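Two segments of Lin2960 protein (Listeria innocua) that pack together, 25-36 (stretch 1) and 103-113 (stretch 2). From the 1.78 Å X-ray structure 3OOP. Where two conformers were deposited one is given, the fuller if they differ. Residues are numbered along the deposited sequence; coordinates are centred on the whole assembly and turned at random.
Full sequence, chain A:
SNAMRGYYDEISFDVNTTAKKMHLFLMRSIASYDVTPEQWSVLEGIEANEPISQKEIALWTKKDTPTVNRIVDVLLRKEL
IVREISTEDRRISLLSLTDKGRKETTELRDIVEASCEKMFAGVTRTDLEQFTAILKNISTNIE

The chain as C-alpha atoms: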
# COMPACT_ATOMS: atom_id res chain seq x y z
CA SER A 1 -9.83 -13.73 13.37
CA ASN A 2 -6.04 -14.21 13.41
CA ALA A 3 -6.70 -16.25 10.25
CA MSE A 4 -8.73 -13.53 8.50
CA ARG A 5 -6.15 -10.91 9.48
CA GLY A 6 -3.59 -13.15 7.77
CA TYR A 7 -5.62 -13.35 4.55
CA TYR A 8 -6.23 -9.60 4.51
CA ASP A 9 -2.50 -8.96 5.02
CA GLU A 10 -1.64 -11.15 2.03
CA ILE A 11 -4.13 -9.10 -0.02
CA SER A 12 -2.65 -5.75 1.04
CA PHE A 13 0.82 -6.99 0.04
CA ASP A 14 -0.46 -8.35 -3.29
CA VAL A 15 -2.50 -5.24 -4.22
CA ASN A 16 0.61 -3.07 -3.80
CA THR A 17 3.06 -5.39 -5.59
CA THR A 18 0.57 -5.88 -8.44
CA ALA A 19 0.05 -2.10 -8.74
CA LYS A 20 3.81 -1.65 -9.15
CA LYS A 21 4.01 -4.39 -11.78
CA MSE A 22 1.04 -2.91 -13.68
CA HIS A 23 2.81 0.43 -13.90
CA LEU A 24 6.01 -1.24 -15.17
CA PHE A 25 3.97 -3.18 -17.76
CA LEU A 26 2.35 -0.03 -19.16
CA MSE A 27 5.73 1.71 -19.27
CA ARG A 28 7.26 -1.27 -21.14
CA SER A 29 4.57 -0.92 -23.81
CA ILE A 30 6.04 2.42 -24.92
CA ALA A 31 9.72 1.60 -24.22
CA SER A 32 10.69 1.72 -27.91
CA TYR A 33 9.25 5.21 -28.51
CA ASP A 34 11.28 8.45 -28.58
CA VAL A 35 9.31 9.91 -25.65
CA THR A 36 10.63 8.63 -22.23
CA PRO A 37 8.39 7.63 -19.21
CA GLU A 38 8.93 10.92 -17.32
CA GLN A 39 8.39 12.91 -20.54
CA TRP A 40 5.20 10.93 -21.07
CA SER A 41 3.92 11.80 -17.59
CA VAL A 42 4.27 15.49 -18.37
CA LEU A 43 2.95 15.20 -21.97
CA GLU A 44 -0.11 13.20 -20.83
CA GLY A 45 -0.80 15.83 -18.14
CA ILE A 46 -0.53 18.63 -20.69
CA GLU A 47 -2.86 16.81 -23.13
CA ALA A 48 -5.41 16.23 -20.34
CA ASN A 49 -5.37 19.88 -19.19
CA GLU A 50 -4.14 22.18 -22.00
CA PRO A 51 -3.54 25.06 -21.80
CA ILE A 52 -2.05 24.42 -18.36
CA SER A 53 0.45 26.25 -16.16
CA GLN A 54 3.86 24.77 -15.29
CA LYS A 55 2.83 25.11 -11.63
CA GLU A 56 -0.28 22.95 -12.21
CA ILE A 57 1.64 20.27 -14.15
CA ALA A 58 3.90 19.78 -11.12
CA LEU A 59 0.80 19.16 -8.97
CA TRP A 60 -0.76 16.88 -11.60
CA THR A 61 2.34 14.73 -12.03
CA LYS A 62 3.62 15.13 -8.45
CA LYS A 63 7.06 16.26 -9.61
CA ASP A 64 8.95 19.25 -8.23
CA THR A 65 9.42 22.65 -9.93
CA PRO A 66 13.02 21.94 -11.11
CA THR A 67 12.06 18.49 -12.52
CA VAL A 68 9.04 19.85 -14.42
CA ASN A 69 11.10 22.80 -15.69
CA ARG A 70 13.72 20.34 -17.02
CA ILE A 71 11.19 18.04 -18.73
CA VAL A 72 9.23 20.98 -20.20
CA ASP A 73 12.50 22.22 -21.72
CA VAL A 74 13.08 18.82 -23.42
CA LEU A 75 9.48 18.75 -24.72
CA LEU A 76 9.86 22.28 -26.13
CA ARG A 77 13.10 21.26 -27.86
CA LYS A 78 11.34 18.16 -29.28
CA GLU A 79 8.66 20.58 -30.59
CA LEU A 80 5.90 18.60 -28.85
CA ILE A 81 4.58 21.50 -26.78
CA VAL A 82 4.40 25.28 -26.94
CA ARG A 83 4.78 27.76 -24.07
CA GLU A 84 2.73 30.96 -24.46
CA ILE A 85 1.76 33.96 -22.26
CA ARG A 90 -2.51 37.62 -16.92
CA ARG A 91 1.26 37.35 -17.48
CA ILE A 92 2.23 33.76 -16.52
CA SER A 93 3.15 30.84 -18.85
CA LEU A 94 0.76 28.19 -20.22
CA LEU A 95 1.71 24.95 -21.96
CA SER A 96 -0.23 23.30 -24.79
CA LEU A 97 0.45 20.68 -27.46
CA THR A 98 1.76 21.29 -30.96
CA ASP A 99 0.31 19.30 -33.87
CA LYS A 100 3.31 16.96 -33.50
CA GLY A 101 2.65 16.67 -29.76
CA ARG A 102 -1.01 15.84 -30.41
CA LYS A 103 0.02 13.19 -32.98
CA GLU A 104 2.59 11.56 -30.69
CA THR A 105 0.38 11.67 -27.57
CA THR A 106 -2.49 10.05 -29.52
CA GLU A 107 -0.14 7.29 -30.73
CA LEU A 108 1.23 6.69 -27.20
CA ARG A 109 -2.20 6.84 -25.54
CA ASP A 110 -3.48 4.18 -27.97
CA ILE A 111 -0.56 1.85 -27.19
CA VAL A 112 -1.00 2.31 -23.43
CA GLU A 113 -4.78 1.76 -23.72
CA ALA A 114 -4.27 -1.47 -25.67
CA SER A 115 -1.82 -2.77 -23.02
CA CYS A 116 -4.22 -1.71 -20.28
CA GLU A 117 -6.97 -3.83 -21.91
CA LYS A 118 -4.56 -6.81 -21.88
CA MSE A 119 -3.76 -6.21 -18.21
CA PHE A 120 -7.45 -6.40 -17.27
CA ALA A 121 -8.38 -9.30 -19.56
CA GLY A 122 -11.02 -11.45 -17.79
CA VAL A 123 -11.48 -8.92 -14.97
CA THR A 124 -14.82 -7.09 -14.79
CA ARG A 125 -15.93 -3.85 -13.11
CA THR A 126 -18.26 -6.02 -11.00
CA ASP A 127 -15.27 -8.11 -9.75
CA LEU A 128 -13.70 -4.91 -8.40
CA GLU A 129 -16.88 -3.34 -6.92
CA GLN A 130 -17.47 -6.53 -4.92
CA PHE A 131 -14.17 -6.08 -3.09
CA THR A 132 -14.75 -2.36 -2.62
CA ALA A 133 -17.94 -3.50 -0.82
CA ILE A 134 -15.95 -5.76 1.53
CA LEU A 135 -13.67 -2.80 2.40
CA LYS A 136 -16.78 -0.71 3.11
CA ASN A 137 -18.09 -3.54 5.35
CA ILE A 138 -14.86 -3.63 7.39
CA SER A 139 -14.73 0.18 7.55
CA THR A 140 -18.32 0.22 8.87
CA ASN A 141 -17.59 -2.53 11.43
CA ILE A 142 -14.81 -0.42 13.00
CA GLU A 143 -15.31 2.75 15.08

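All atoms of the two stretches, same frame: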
# COMPACT_ATOMS: atom_id res chain seq x y z
N PHE A 25 4.50 -2.58 -16.54
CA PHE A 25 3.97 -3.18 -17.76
C PHE A 25 3.54 -2.12 -18.78
O PHE A 25 3.89 -2.19 -19.96
CB PHE A 25 2.78 -4.08 -17.43
CG PHE A 25 2.20 -4.80 -18.61
CD1 PHE A 25 2.87 -5.86 -19.19
CD2 PHE A 25 0.97 -4.41 -19.14
CE1 PHE A 25 2.33 -6.55 -20.28
CE2 PHE A 25 0.41 -5.09 -20.22
CZ PHE A 25 1.10 -6.16 -20.79
N LEU A 26 2.78 -1.14 -18.30
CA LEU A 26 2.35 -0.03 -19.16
C LEU A 26 3.53 0.78 -19.67
O LEU A 26 3.53 1.21 -20.82
CB LEU A 26 1.36 0.86 -18.43
CG LEU A 26 0.04 0.17 -18.07
CD1 LEU A 26 -0.88 1.19 -17.41
CD2 LEU A 26 -0.65 -0.46 -19.31
N MSE A 27 4.54 0.97 -18.83
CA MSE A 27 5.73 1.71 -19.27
C MSE A 27 6.54 0.92 -20.29
O MSE A 27 7.07 1.50 -21.24
CB MSE A 27 6.56 2.21 -18.09
CG MSE A 27 5.91 3.40 -17.34
SE MSE A 27 5.18 4.85 -18.49
CE MSE A 27 3.34 4.24 -18.82
N ARG A 28 6.58 -0.41 -20.15
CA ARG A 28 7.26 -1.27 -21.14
C ARG A 28 6.62 -1.20 -22.52
O ARG A 28 7.30 -1.35 -23.54
CB ARG A 28 7.30 -2.74 -20.69
CG ARG A 28 8.30 -3.01 -19.61
CD ARG A 28 8.74 -4.47 -19.58
NE ARG A 28 7.67 -5.39 -19.23
CZ ARG A 28 7.19 -5.57 -18.00
NH1 ARG A 28 7.66 -4.87 -16.98
NH2 ARG A 28 6.22 -6.45 -17.80
N SER A 29 5.31 -0.95 -22.55
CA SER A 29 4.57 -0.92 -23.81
C SER A 29 5.03 0.21 -24.71
O SER A 29 4.92 0.11 -25.92
CB SER A 29 3.06 -0.83 -23.56
OG SER A 29 2.64 0.47 -23.22
N ILE A 30 5.57 1.28 -24.12
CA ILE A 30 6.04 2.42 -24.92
C ILE A 30 7.57 2.61 -24.86
O ILE A 30 8.11 3.64 -25.26
CB ILE A 30 5.27 3.72 -24.58
CG1 ILE A 30 5.40 4.07 -23.09
CG2 ILE A 30 3.76 3.56 -24.97
CD1 ILE A 30 4.88 5.47 -22.75
N ALA A 31 8.26 1.57 -24.38
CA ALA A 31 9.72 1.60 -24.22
C ALA A 31 10.48 1.95 -25.50
O ALA A 31 11.54 2.59 -25.45
CB ALA A 31 10.23 0.26 -23.65
N SER A 32 9.95 1.55 -26.65
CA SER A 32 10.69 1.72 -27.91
C SER A 32 10.47 3.10 -28.53
O SER A 32 11.11 3.43 -29.52
CB SER A 32 10.35 0.62 -28.91
OG SER A 32 10.58 -0.65 -28.34
N TYR A 33 9.59 3.90 -27.95
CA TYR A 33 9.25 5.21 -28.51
C TYR A 33 10.23 6.30 -28.07
O TYR A 33 10.92 6.15 -27.05
CB TYR A 33 7.80 5.57 -28.17
CG TYR A 33 6.84 4.70 -28.93
CD1 TYR A 33 6.28 5.14 -30.13
CD2 TYR A 33 6.52 3.41 -28.48
CE1 TYR A 33 5.40 4.35 -30.85
CE2 TYR A 33 5.64 2.60 -29.20
CZ TYR A 33 5.08 3.08 -30.38
OH TYR A 33 4.22 2.29 -31.10
N ASP A 34 10.30 7.39 -28.83
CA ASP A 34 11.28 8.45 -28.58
C ASP A 34 11.00 9.17 -27.26
O ASP A 34 11.92 9.54 -26.54
CB ASP A 34 11.32 9.44 -29.75
CG ASP A 34 12.21 10.64 -29.48
OD1 ASP A 34 13.45 10.48 -29.54
OD2 ASP A 34 11.68 11.74 -29.20
N VAL A 35 9.73 9.33 -26.93
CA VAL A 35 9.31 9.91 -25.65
C VAL A 35 9.57 8.95 -24.47
O VAL A 35 9.07 7.82 -24.49
CB VAL A 35 7.81 10.32 -25.73
CG1 VAL A 35 7.27 10.76 -24.39
CG2 VAL A 35 7.62 11.43 -26.77
N THR A 36 10.33 9.40 -23.47
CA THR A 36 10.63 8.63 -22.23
C THR A 36 9.46 8.63 -21.20
O THR A 36 8.59 9.49 -21.29
CB THR A 36 11.89 9.16 -21.53
OG1 THR A 36 11.61 10.42 -20.91
CG2 THR A 36 13.06 9.30 -22.51
N LYS A 103 -0.19 14.43 -32.23
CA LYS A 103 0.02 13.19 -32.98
C LYS A 103 0.71 12.13 -32.11
O LYS A 103 0.24 11.00 -32.00
CB LYS A 103 0.85 13.47 -34.25
CG LYS A 103 1.22 12.23 -35.07
CD LYS A 103 2.10 12.56 -36.29
CE LYS A 103 3.56 12.72 -35.89
NZ LYS A 103 4.48 12.42 -37.03
N GLU A 104 1.82 12.51 -31.49
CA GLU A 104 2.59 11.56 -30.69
C GLU A 104 1.84 11.11 -29.43
O GLU A 104 1.87 9.92 -29.09
CB GLU A 104 4.00 12.11 -30.38
CG GLU A 104 4.85 12.18 -31.66
CD GLU A 104 6.36 12.08 -31.43
OE1 GLU A 104 6.81 11.88 -30.28
OE2 GLU A 104 7.11 12.19 -32.43
N THR A 105 1.14 12.03 -28.77
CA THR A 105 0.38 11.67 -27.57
C THR A 105 -0.76 10.71 -27.92
O THR A 105 -1.03 9.77 -27.18
CB THR A 105 -0.13 12.93 -26.84
OG1 THR A 105 0.98 13.79 -26.55
CG2 THR A 105 -0.83 12.57 -25.53
N THR A 106 -1.42 10.95 -29.06
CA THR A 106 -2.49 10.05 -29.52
C THR A 106 -1.93 8.64 -29.76
O THR A 106 -2.51 7.65 -29.30
CB THR A 106 -3.20 10.61 -30.78
OG1 THR A 106 -3.92 11.78 -30.41
CG2 THR A 106 -4.17 9.59 -31.38
N GLU A 107 -0.80 8.56 -30.44
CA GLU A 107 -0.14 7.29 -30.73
C GLU A 107 0.22 6.55 -29.43
O GLU A 107 -0.09 5.37 -29.28
CB GLU A 107 1.10 7.54 -31.60
CG GLU A 107 1.78 6.29 -32.18
CD GLU A 107 2.97 6.61 -33.08
OE1 GLU A 107 3.66 5.66 -33.52
OE2 GLU A 107 3.23 7.81 -33.35
N LEU A 108 0.84 7.27 -28.49
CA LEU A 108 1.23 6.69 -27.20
C LEU A 108 0.02 6.27 -26.37
O LEU A 108 0.01 5.17 -25.80
CB LEU A 108 2.12 7.66 -26.40
CG LEU A 108 3.45 8.03 -27.04
CD1 LEU A 108 4.09 9.23 -26.33
CD2 LEU A 108 4.41 6.84 -27.04
N ARG A 109 -0.99 7.14 -26.30
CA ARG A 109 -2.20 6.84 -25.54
C ARG A 109 -2.85 5.55 -26.04
O ARG A 109 -3.30 4.73 -25.25
CB ARG A 109 -3.22 7.98 -25.60
CG ARG A 109 -2.94 9.12 -24.64
CD ARG A 109 -4.23 9.72 -24.12
NE ARG A 109 -4.05 11.03 -23.49
CZ ARG A 109 -3.74 11.21 -22.21
NH1 ARG A 109 -3.56 10.17 -21.40
NH2 ARG A 109 -3.61 12.45 -21.73
N ASP A 110 -2.87 5.37 -27.36
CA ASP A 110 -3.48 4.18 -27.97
C ASP A 110 -2.73 2.89 -27.59
O ASP A 110 -3.35 1.86 -27.30
CB ASP A 110 -3.57 4.32 -29.50
CG ASP A 110 -4.67 5.29 -29.94
OD1 ASP A 110 -5.58 5.61 -29.14
OD2 ASP A 110 -4.63 5.74 -31.11
N ILE A 111 -1.40 2.98 -27.57
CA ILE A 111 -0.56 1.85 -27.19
C ILE A 111 -0.79 1.49 -25.73
O ILE A 111 -0.99 0.32 -25.39
CB ILE A 111 0.93 2.12 -27.44
CG1 ILE A 111 1.19 2.22 -28.94
CG2 ILE A 111 1.79 1.00 -26.84
CD1 ILE A 111 2.25 3.21 -29.27
N VAL A 112 -0.76 2.51 -24.86
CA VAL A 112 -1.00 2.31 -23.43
C VAL A 112 -2.39 1.72 -23.16
O VAL A 112 -2.54 0.78 -22.37
CB VAL A 112 -0.76 3.61 -22.63
CG1 VAL A 112 -1.16 3.45 -21.17
CG2 VAL A 112 0.71 4.05 -22.75
N GLU A 113 -3.40 2.24 -23.85
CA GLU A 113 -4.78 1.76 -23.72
C GLU A 113 -4.91 0.29 -24.12
O GLU A 113 -5.60 -0.50 -23.45
CB GLU A 113 -5.70 2.63 -24.58
CG GLU A 113 -7.18 2.42 -24.34
CD GLU A 113 -7.99 3.65 -24.69
OE1 GLU A 113 -8.66 4.19 -23.78
OE2 GLU A 113 -7.95 4.09 -25.86
O HOH W 1 9.46 12.91 -30.03
O HOH W 2 7.46 9.40 -29.45

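The contact sets a helix against a chain that leaves its helix and turns. Residues 103-113 form one continuous stretch of helix, while stretch 1 enters as the last turn or so of a helix that began earlier in the chain and then passes through a type I turn, Ile30 to Tyr33, closed by Tyr33 N to Ile30 O at 3.1 Å. The two helix axes run at 135° and come no nearer than 9.2 Å, so the chains run in roughly opposing directions: Leu26 lies by Val112, Ile30 by Leu108 and Val35 by Glu104. The CA separations widen along that series, from 5.9 Å between Leu26 CA and Val112 CA to 8.6 Å between Val35 CA and Glu104 CA. The backbone is tightest at the helical end.

Leu108 gives up the most surface to the other stretch. Its CA-to-CB bond points sideways, but the m,t rotamer brings the end of the side chain nearer, and its two methyls serve different neighbours. CD2 lies 3.9 Å from Ile30 CG2 and 3.7 Å from Tyr33 CG, while CD1 reaches Val35 CB at 3.9 Å. One branched residue thus packs against three residues of the loop, Ile30, Tyr33 and Val35.

Val112, one turn further on, works by proximity instead. Here the backbones are close enough for a short side chain: its CG2 packs 3.8 Å from Ile30 CG2, and Leu26 CD2 comes within 3.8 Å of the Val112 carbonyl O. Ser29 fits the same narrow place. Its OG donates a hydrogen bond to Leu26 O at 2.7 Å, which satisfies the hydroxyl within its own stretch and lets it sit beside apolar groups, 3.8 Å from Ile111 CG2.

Tyr33 covers the most on the side of stretch 1. Its CA-to-CB bond points toward the helix, and its ring lies against Glu107, Leu108 and Ile111. The Glu107 carboxylate meets the ring at its edge, with OE1 3.4 Å from Tyr33 CE1, where the ring hydrogens carry a slight positive charge. Ile111 CG2 also packs against Ile30 CG2 at 3.7 Å, so the isoleucine touches residues at both ends of the turn.

No direct hydrogen bond joins the stretches; polar linkage is left to water at the Glu104 end. Glu104 OE1 accepts from one water at 2.9 Å, and that water O also donates to Asp34 OD2 at 2.6 Å. A second water O donates to Glu104 OE1 at 2.7 Å and accepts a weak hydrogen bond from Val35 N at 3.4 Å. The same OE1 lies 3.6 Å from Val35 CG2, at the margin of the apolar patch.

The rules are economical: Val112 and Ser29 sit where the backbones are close, Leu108 and Tyr33 carry the contact into the turn, and a carboxylate with waters takes over where the apolar contact ends.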